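Local coordinates for protein putative reductase (PDB 5J6C) that probably reduces nitro compounds using bound flavin mononucleotide and may act on the antibiotic metronidazole, at residues S64-R69 and E111-W116; V105-K110 and Y168-I173. One frame throughout, in Å; residues are numbered along the deposited sequence.

Interaction 1: S64-R69 and E111-W116. With FMN (flavin mononucleotide), chain E.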
ATOM      1  N   SER A  64       9.772   2.793   1.578  1.00 20.94           N
ATOM      2  CA  SER A  64       9.570   3.767   0.515  1.00 22.79           C
ATOM      3  C   SER A  64      10.613   3.555  -0.575  1.00 22.08           C
ATOM      4  O   SER A  64      11.700   3.039  -0.322  1.00 22.18           O
ATOM      5  CB  SER A  64       9.627   5.209   1.061  1.00 24.19           C
ATOM      6  OG  SER A  64      10.885   5.480   1.642  1.00 23.10           O
ATOM      7  N   SER A  65      10.261   3.927  -1.801  1.00 25.79           N
ATOM      8  CA  SER A  65      11.207   3.837  -2.907  1.00 23.38           C
ATOM      9  C   SER A  65      12.486   4.595  -2.575  1.00 25.10           C
ATOM     10  O   SER A  65      12.438   5.739  -2.122  1.00 26.29           O
ATOM     11  CB  SER A  65      10.570   4.396  -4.173  1.00 22.33           C
ATOM     12  OG  SER A  65      11.507   4.466  -5.233  1.00 25.86           O
ATOM     13  N   LYS A  66      13.634   3.937  -2.759  1.00 26.05           N
ATOM     14  CA  LYS A  66      14.954   4.520  -2.495  1.00 25.42           C
ATOM     15  C   LYS A  66      15.128   4.988  -1.054  1.00 28.54           C
ATOM     16  O   LYS A  66      15.980   5.842  -0.775  1.00 28.76           O
ATOM     17  CB  LYS A  66      15.245   5.690  -3.437  1.00 27.33           C
ATOM     18  CG  LYS A  66      15.128   5.367  -4.907  1.00 32.26           C
ATOM     19  CD  LYS A  66      15.432   6.604  -5.760  1.00 33.63           C
ATOM     20  CE  LYS A  66      15.067   6.357  -7.220  1.00 35.87           C
ATOM     21  NZ  LYS A  66      15.552   5.015  -7.698  1.00 44.03           N
ATOM     22  N   GLY A  67      14.332   4.464  -0.128  1.00 25.99           N
ATOM     23  CA  GLY A  67      14.327   4.960   1.241  1.00 28.47           C
ATOM     24  C   GLY A  67      14.014   6.442   1.381  1.00 30.19           C
ATOM     25  O   GLY A  67      14.223   7.017   2.454  1.00 33.15           O
ATOM     26  N   LEU A  68      13.488   7.068   0.321  1.00 27.94           N
ATOM     27  CA  LEU A  68      13.379   8.523   0.280  1.00 27.33           C
ATOM     28  C   LEU A  68      12.274   9.072   1.171  1.00 32.10           C
ATOM     29  O   LEU A  68      12.269  10.279   1.444  1.00 32.41           O
ATOM     30  CB  LEU A  68      13.137   8.991  -1.150  1.00 28.78           C
ATOM     31  CG  LEU A  68      14.302   8.923  -2.135  1.00 36.20           C
ATOM     32  CD1 LEU A  68      13.879   9.502  -3.483  1.00 35.02           C
ATOM     33  CD2 LEU A  68      15.522   9.646  -1.584  1.00 34.07           C
ATOM     34  N   ARG A  69      11.328   8.236   1.599  1.00 26.51           N
ATOM     35  CA  ARG A  69      10.247   8.658   2.492  1.00 26.75           C
ATOM     36  C   ARG A  69       9.575   9.950   2.009  1.00 26.52           C
ATOM     37  O   ARG A  69       9.508  10.948   2.722  1.00 21.64           O
ATOM     38  CB  ARG A  69      10.780   8.836   3.915  1.00 25.83           C
ATOM     39  CG  ARG A  69      11.412   7.578   4.504  1.00 26.15           C
ATOM     40  CD  ARG A  69      11.866   7.837   5.927  1.00 28.53           C
ATOM     41  NE  ARG A  69      12.244   6.612   6.636  1.00 32.36           N
ATOM     42  CZ  ARG A  69      13.027   6.600   7.711  1.00 39.91           C
ATOM     43  NH1 ARG A  69      13.528   7.746   8.173  1.00 32.05           N
ATOM     44  NH2 ARG A  69      13.323   5.449   8.318  1.00 37.07           N
ATOM     45  N   GLU A 111       7.972  16.043  -6.144  1.00 40.50           N
ATOM     46  CA  GLU A 111       9.246  16.253  -6.825  1.00 43.44           C
ATOM     47  C   GLU A 111      10.338  15.309  -6.334  1.00 44.51           C
ATOM     48  O   GLU A 111      11.372  15.189  -7.000  1.00 48.92           O
ATOM     49  CB  GLU A 111       9.736  17.688  -6.632  1.00 46.34           C
ATOM     50  CG  GLU A 111       8.749  18.771  -6.994  1.00 41.89           C
ATOM     51  CD  GLU A 111       9.148  20.104  -6.395  1.00 50.15           C
ATOM     52  OE1 GLU A 111      10.064  20.118  -5.537  1.00 47.76           O
ATOM     53  OE2 GLU A 111       8.545  21.135  -6.776  1.00 58.33           O
ATOM     54  N   LYS A 112      10.147  14.669  -5.174  1.00 43.87           N
ATOM     55  CA  LYS A 112      11.169  13.776  -4.629  1.00 46.01           C
ATOM     56  C   LYS A 112      11.254  12.470  -5.412  1.00 47.38           C
ATOM     57  O   LYS A 112      12.344  11.896  -5.546  1.00 40.92           O
ATOM     58  CB  LYS A 112      10.887  13.474  -3.153  1.00 42.10           C
ATOM     59  CG  LYS A 112      11.584  14.376  -2.120  1.00 48.81           C
ATOM     60  CD  LYS A 112      11.662  13.665  -0.751  1.00 40.62           C
ATOM     61  CE  LYS A 112      12.086  14.592   0.386  1.00 43.46           C
ATOM     62  NZ  LYS A 112      11.024  15.570   0.756  1.00 44.94           N
ATOM     63  N   ASN A 113      10.119  11.991  -5.923  1.00 43.50           N
ATOM     64  CA  ASN A 113      10.038  10.735  -6.653  1.00 42.94           C
ATOM     65  C   ASN A 113       8.728  10.719  -7.429  1.00 36.20           C
ATOM     66  O   ASN A 113       7.754  11.386  -7.052  1.00 34.27           O
ATOM     67  CB  ASN A 113      10.128   9.522  -5.704  1.00 38.02           C
ATOM     68  CG  ASN A 113      11.003   8.397  -6.264  1.00 39.19           C
ATOM     69  OD1 ASN A 113      11.334   8.382  -7.457  1.00 38.28           O
ATOM     70  ND2 ASN A 113      11.372   7.445  -5.403  1.00 33.36           N
ATOM     71  N   ASP A 114       8.720   9.960  -8.524  1.00 32.57           N
ATOM     72  CA  ASP A 114       7.524   9.756  -9.331  1.00 33.73           C
ATOM     73  C   ASP A 114       6.648   8.616  -8.820  1.00 31.68           C
ATOM     74  O   ASP A 114       5.499   8.488  -9.255  1.00 35.26           O
ATOM     75  CB  ASP A 114       7.919   9.476 -10.783  1.00 36.18           C
ATOM     76  CG  ASP A 114       8.761   8.218 -10.920  1.00 37.57           C
ATOM     77  OD1 ASP A 114       9.465   7.851  -9.954  1.00 37.09           O
ATOM     78  OD2 ASP A 114       8.716   7.594 -11.998  1.00 42.71           O
ATOM     79  N   VAL A 115       7.165   7.787  -7.917  1.00 26.67           N
ATOM     80  CA  VAL A 115       6.400   6.687  -7.344  1.00 24.12           C
ATOM     81  C   VAL A 115       5.990   7.068  -5.927  1.00 22.74           C
ATOM     82  O   VAL A 115       5.864   6.203  -5.050  1.00 24.21           O
ATOM     83  CB  VAL A 115       7.199   5.366  -7.397  1.00 24.97           C
ATOM     84  CG1 VAL A 115       7.322   4.887  -8.851  1.00 26.43           C
ATOM     85  CG2 VAL A 115       8.579   5.546  -6.822  1.00 22.16           C
ATOM     86  N   TRP A 116       5.761   8.375  -5.705  1.00 24.21           N
ATOM     87  CA  TRP A 116       5.184   8.845  -4.446  1.00 22.75           C
ATOM     88  C   TRP A 116       3.784   8.283  -4.219  1.00 20.46           C
ATOM     89  O   TRP A 116       3.344   8.162  -3.065  1.00 20.46           O
ATOM     90  CB  TRP A 116       5.155  10.379  -4.407  1.00 23.89           C
ATOM     91  CG  TRP A 116       4.313  11.013  -5.477  1.00 25.63           C
ATOM     92  CD1 TRP A 116       4.745  11.481  -6.685  1.00 27.95           C
ATOM     93  CD2 TRP A 116       2.896  11.261  -5.436  1.00 24.80           C
ATOM     94  NE1 TRP A 116       3.692  11.994  -7.396  1.00 27.53           N
ATOM     95  CE2 TRP A 116       2.546  11.876  -6.655  1.00 26.66           C
ATOM     96  CE3 TRP A 116       1.896  11.028  -4.486  1.00 25.17           C
ATOM     97  CZ2 TRP A 116       1.234  12.254  -6.955  1.00 26.65           C
ATOM     98  CZ3 TRP A 116       0.597  11.406  -4.783  1.00 24.89           C
ATOM     99  CH2 TRP A 116       0.276  12.013  -6.006  1.00 25.40           C
TER
HETATM  100  N1  FMN E 201      14.334  -2.063  -4.023  1.00 17.55           N
HETATM  101  C2  FMN E 201      15.049  -2.495  -5.133  1.00 19.60           C
HETATM  102  O2  FMN E 201      16.107  -3.099  -4.998  1.00 21.23           O
HETATM  103  N3  FMN E 201      14.594  -2.256  -6.410  1.00 19.93           N
HETATM  104  C4  FMN E 201      13.404  -1.589  -6.602  1.00 20.44           C
HETATM  105  O4  FMN E 201      12.980  -1.384  -7.749  1.00 19.85           O
HETATM  106  C4A FMN E 201      12.681  -1.162  -5.493  1.00 20.48           C
HETATM  107  N5  FMN E 201      11.488  -0.501  -5.699  1.00 20.45           N
HETATM  108  C5A FMN E 201      10.755  -0.077  -4.606  1.00 22.24           C
HETATM  109  C6  FMN E 201       9.560   0.601  -4.853  1.00 20.06           C
HETATM  110  C7  FMN E 201       8.771   1.038  -3.802  1.00 20.27           C
HETATM  111  C7M FMN E 201       7.492   1.756  -4.129  1.00 18.89           C
HETATM  112  C8  FMN E 201       9.187   0.812  -2.484  1.00 19.66           C
HETATM  113  C8M FMN E 201       8.320   1.293  -1.351  1.00 18.61           C
HETATM  114  C9  FMN E 201      10.393   0.139  -2.233  1.00 18.96           C
HETATM  115  C9A FMN E 201      11.194  -0.313  -3.294  1.00 19.18           C
HETATM  116  N10 FMN E 201      12.394  -0.996  -3.077  1.00 21.15           N
HETATM  117  C10 FMN E 201      13.135  -1.411  -4.186  1.00 18.04           C
HETATM  118  C1' FMN E 201      12.934  -1.218  -1.682  1.00 18.01           C
HETATM  119  C2' FMN E 201      13.712   0.110  -1.353  1.00 20.45           C
HETATM  120  O2' FMN E 201      15.062   0.115  -1.761  1.00 23.33           O
HETATM  121  C3' FMN E 201      13.740   0.721   0.063  1.00 30.32           C
HETATM  122  O3' FMN E 201      15.014   1.055   0.625  1.00 23.08           O
HETATM  123  C4' FMN E 201      13.165  -0.141   1.114  1.00 24.36           C
HETATM  124  O4' FMN E 201      11.799  -0.396   0.904  1.00 24.44           O
HETATM  125  C5' FMN E 201      13.413   0.654   2.400  1.00 27.20           C
HETATM  126  O5' FMN E 201      14.393  -0.072   3.099  1.00 25.38           O
HETATM  127  P   FMN E 201      13.838  -1.341   3.911  1.00 22.58           P
HETATM  128  O1P FMN E 201      13.309  -0.816   5.219  1.00 24.75           O
HETATM  129  O2P FMN E 201      12.686  -2.001   3.191  1.00 19.08           O
HETATM  130  O3P FMN E 201      14.949  -2.351   4.165  1.00 25.97           O
HETATM  131  O   HOH W   1      10.570   7.579  -2.347  1.00 33.54           O

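Interaction 2: V105-K110 and Y168-I173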
ATOM      1  N   VAL A 105      -4.278  12.872   6.957  1.00 18.66           N
ATOM      2  CA  VAL A 105      -4.122  13.183   5.540  1.00 21.18           C
ATOM      3  C   VAL A 105      -2.708  12.789   5.137  1.00 22.66           C
ATOM      4  O   VAL A 105      -1.738  13.249   5.752  1.00 22.15           O
ATOM      5  CB  VAL A 105      -4.386  14.673   5.274  1.00 20.93           C
ATOM      6  CG1 VAL A 105      -4.270  14.995   3.778  1.00 16.11           C
ATOM      7  CG2 VAL A 105      -5.749  15.052   5.818  1.00 18.25           C
ATOM      8  N   ILE A 106      -2.590  11.923   4.126  1.00 22.53           N
ATOM      9  CA  ILE A 106      -1.298  11.472   3.608  1.00 22.62           C
ATOM     10  C   ILE A 106      -0.949  12.300   2.372  1.00 21.55           C
ATOM     11  O   ILE A 106      -1.622  12.213   1.336  1.00 17.18           O
ATOM     12  CB  ILE A 106      -1.291   9.979   3.262  1.00 18.47           C
ATOM     13  CG1 ILE A 106      -1.483   9.104   4.500  1.00 23.57           C
ATOM     14  CG2 ILE A 106       0.028   9.625   2.623  1.00 24.00           C
ATOM     15  CD1 ILE A 106      -2.875   8.614   4.670  1.00 21.18           C
ATOM     16  N   ILE A 107       0.122  13.086   2.473  1.00 21.82           N
ATOM     17  CA  ILE A 107       0.623  13.887   1.365  1.00 18.90           C
ATOM     18  C   ILE A 107       2.019  13.390   1.025  1.00 21.42           C
ATOM     19  O   ILE A 107       2.650  12.665   1.795  1.00 24.16           O
ATOM     20  CB  ILE A 107       0.650  15.399   1.691  1.00 20.56           C
ATOM     21  CG1 ILE A 107       1.715  15.692   2.754  1.00 20.90           C
ATOM     22  CG2 ILE A 107      -0.737  15.885   2.110  1.00 19.68           C
ATOM     23  CD1 ILE A 107       1.899  17.182   3.078  1.00 23.97           C
ATOM     24  N   ALA A 108       2.501  13.781  -0.151  1.00 18.98           N
ATOM     25  CA  ALA A 108       3.807  13.330  -0.600  1.00 20.67           C
ATOM     26  C   ALA A 108       4.464  14.422  -1.424  1.00 22.31           C
ATOM     27  O   ALA A 108       3.802  15.107  -2.208  1.00 25.80           O
ATOM     28  CB  ALA A 108       3.703  12.046  -1.420  1.00 21.87           C
ATOM     29  N   ASP A 109       5.766  14.584  -1.224  1.00 27.09           N
ATOM     30  CA  ASP A 109       6.576  15.502  -2.022  1.00 30.39           C
ATOM     31  C   ASP A 109       6.741  14.903  -3.413  1.00 31.06           C
ATOM     32  O   ASP A 109       7.560  14.007  -3.622  1.00 35.21           O
ATOM     33  CB  ASP A 109       7.915  15.736  -1.329  1.00 29.58           C
ATOM     34  CG  ASP A 109       8.816  16.719  -2.072  1.00 39.63           C
ATOM     35  OD1 ASP A 109       9.941  16.930  -1.574  1.00 42.20           O
ATOM     36  OD2 ASP A 109       8.430  17.265  -3.140  1.00 38.74           O
ATOM     37  N   LYS A 110       5.947  15.389  -4.377  1.00 32.18           N
ATOM     38  CA  LYS A 110       5.913  14.763  -5.697  1.00 34.59           C
ATOM     39  C   LYS A 110       7.120  15.108  -6.565  1.00 39.50           C
ATOM     40  O   LYS A 110       7.293  14.493  -7.623  1.00 41.12           O
ATOM     41  CB  LYS A 110       4.610  15.115  -6.435  1.00 30.77           C
ATOM     42  CG  LYS A 110       4.415  16.580  -6.810  1.00 38.22           C
ATOM     43  CD  LYS A 110       3.012  16.809  -7.403  1.00 38.32           C
ATOM     44  CE  LYS A 110       2.883  18.157  -8.118  1.00 43.01           C
ATOM     45  NZ  LYS A 110       2.755  19.326  -7.197  1.00 39.46           N
ATOM     46  N   TYR A 168       3.697  19.481  -2.883  1.00 27.02           N
ATOM     47  CA  TYR A 168       3.063  18.298  -2.331  1.00 27.85           C
ATOM     48  C   TYR A 168       1.781  17.972  -3.080  1.00 25.78           C
ATOM     49  O   TYR A 168       1.069  18.861  -3.555  1.00 27.49           O
ATOM     50  CB  TYR A 168       2.738  18.497  -0.851  1.00 25.35           C
ATOM     51  CG  TYR A 168       3.955  18.718   0.004  1.00 27.72           C
ATOM     52  CD1 TYR A 168       4.763  17.653   0.375  1.00 23.90           C
ATOM     53  CD2 TYR A 168       4.307  19.995   0.429  1.00 28.38           C
ATOM     54  CE1 TYR A 168       5.877  17.847   1.147  1.00 25.53           C
ATOM     55  CE2 TYR A 168       5.423  20.198   1.207  1.00 26.62           C
ATOM     56  CZ  TYR A 168       6.202  19.117   1.564  1.00 26.61           C
ATOM     57  OH  TYR A 168       7.313  19.299   2.336  1.00 28.05           O
ATOM     58  N   SER A 169       1.483  16.679  -3.154  1.00 22.55           N
ATOM     59  CA  SER A 169       0.213  16.178  -3.646  1.00 23.70           C
ATOM     60  C   SER A 169      -0.476  15.375  -2.544  1.00 23.30           C
ATOM     61  O   SER A 169       0.186  14.706  -1.747  1.00 22.02           O
ATOM     62  CB  SER A 169       0.427  15.310  -4.890  1.00 23.79           C
ATOM     63  OG  SER A 169      -0.813  14.901  -5.426  1.00 27.82           O
ATOM     64  N   VAL A 170      -1.810  15.422  -2.512  1.00 22.00           N
ATOM     65  CA  VAL A 170      -2.595  14.721  -1.498  1.00 19.09           C
ATOM     66  C   VAL A 170      -3.031  13.380  -2.059  1.00 17.91           C
ATOM     67  O   VAL A 170      -3.673  13.315  -3.111  1.00 20.15           O
ATOM     68  CB  VAL A 170      -3.813  15.540  -1.039  1.00 20.03           C
ATOM     69  CG1 VAL A 170      -4.530  14.802   0.097  1.00 17.30           C
ATOM     70  CG2 VAL A 170      -3.387  16.923  -0.588  1.00 19.27           C
ATOM     71  N   GLU A 171      -2.675  12.304  -1.359  1.00 18.62           N
ATOM     72  CA  GLU A 171      -2.999  10.958  -1.811  1.00 17.12           C
ATOM     73  C   GLU A 171      -4.383  10.536  -1.348  1.00 17.09           C
ATOM     74  O   GLU A 171      -5.219  10.124  -2.160  1.00 19.36           O
ATOM     75  CB  GLU A 171      -1.948   9.959  -1.303  1.00 19.63           C
ATOM     76  CG  GLU A 171      -2.363   8.501  -1.473  1.00 16.63           C
ATOM     77  CD  GLU A 171      -2.661   8.136  -2.920  1.00 20.44           C
ATOM     78  OE1 GLU A 171      -3.573   7.322  -3.162  1.00 21.57           O
ATOM     79  OE2 GLU A 171      -1.991   8.668  -3.823  1.00 20.22           O
ATOM     80  N   CYS A 172      -4.652  10.667  -0.054  1.00 16.42           N
ATOM     81  CA  CYS A 172      -5.882  10.166   0.535  1.00 16.71           C
ATOM     82  C   CYS A 172      -5.976  10.702   1.954  1.00 17.87           C
ATOM     83  O   CYS A 172      -4.984  11.173   2.524  1.00 20.31           O
ATOM     84  CB  CYS A 172      -5.904   8.631   0.546  1.00 17.12           C
ATOM     85  SG  CYS A 172      -4.574   7.908   1.571  1.00 16.14           S
ATOM     86  N   ILE A 173      -7.181  10.639   2.508  1.00 16.00           N
ATOM     87  CA  ILE A 173      -7.422  10.875   3.927  1.00 18.55           C
ATOM     88  C   ILE A 173      -7.820   9.551   4.571  1.00 17.65           C
ATOM     89  O   ILE A 173      -8.655   8.816   4.026  1.00 18.39           O
ATOM     90  CB  ILE A 173      -8.523  11.925   4.145  1.00 17.54           C
ATOM     91  CG1 ILE A 173      -8.317  13.127   3.219  1.00 15.25           C
ATOM     92  CG2 ILE A 173      -8.549  12.370   5.608  1.00 19.48           C
ATOM     93  CD1 ILE A 173      -9.226  14.267   3.538  1.00 16.40           C
TER
HETATM   94  O   HOH W   2      -0.460  18.574  -6.223  1.00 27.36           O

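Interaction 1: S64-R69 and E111-W116
The FMN site is lined in part by Ser65, whose side chain is met by Asn113 and Val115 from the loop leading into helix 116-133. Ser65 turns its backbone to the cofactor, its N lying 3.3 Å from the flavin methyl C8M, while the neighbouring Ser64 O sits close to the ribityl chain. Ser65 CB also lies near the flavin ring, whereas OG reaches across to the second loop. With OG anti to the backbone N (chi1 173°), the hydroxyl faces the amide of Asn113, whose ND2 reaches OG at 3.0 Å in a weak, strongly bent hydrogen bond (124° at the hydrogen). The same ND2 donates to a water at 3.2 Å, and this water in turn donates to Ser65 O at 2.6 Å. One amide nitrogen therefore links directly, though weakly, to the hydroxyl of a single serine and through water to its carbonyl. Beside the hydroxyl, Val115 CG2 packs 3.5 Å from Ser65 CB. Leu68 crosses Asn113 at about a right angle, its CD1 branch resting 3.5 Å from Lys112 O. Within the 64-69 loop, the turn is held by Arg69 N donating to Ser64 OG at 2.8 Å and by bonds from Gly67 N to Ser64 O and Leu68 N to Ser65 O. A second subunit supplies arginines and Ser38 to the same FMN, and its Arg146 forms a salt bridge with Asp114, so the contact stands at the dimer interface. Val115 is the N-cap of helix 116-133, and Asp119 in that helix accepts a hydrogen bond from Ser65 N; the contact thus joins the loop between helix 49-60 and strand 71-76 to the start of the helix that follows strand 102-109.

Interaction 2: V105-K110 and Y168-I173
Ile107 packs on Tyr168 and Val170 across two antiparallel strands. From Ile107 CB, 3.5 Å from Ser169 O, the side chain splits: CG2 meets Val170 CG2 at 3.9 Å, whereas CG1, set between the backbone N and the carbonyl carbon (chi1 69°), carries CD1 over one face of the Tyr168 ring. There the methyl makes a CH-pi contact, 4.3 Å from the ring centroid and 26° off its normal. Asp109 CB touches the same ring at CE1. Farther along this face, Val105 CG1 packs on Val170 CG1. On the reverse face, Ile106 CD1 abuts Cys172 SG at 3.6 Å. Ala108 and Ser169 exchange both backbone hydrogen bonds, but around Ile106 the pattern changes: its N bonds to Cys172 O, while its O accepts from Glu171 N. The register shifts by one between Ile106 and Ile107, the extra residue, Glu171, lying on 168-173: a beta bulge. Both segments belong to the two inner strands of the sheet, flanked by strands 71-76 and 137-142; Ile106 lies against Ala120 and Ala124 of helix 116-133, while Val105 and Ile173 meet helix 154-162 on the other face.

Overall arrangement
The two contacts alternate along the chain: 64-69 comes first, then the adjoining 105-110 and 111-116, and finally 168-173. Strand 102-109 thus passes directly from interaction 2 into the loop of interaction 1, the centres of the two contacts being about 12 Å apart. Trp116, at the start of helix 116-133, bridges them: its indole lies on Ala108 of the strand and on Lys110 just after it, with CE3 3.7 Å from Ala108 CB and NE1 3.4 Å from Lys110 CB. A salt bridge from Asp109 to Lys112 ties the same junction. Both the buried strand pair and the cofactor-side loop lie against the second subunit, whose residues also bind this FMN.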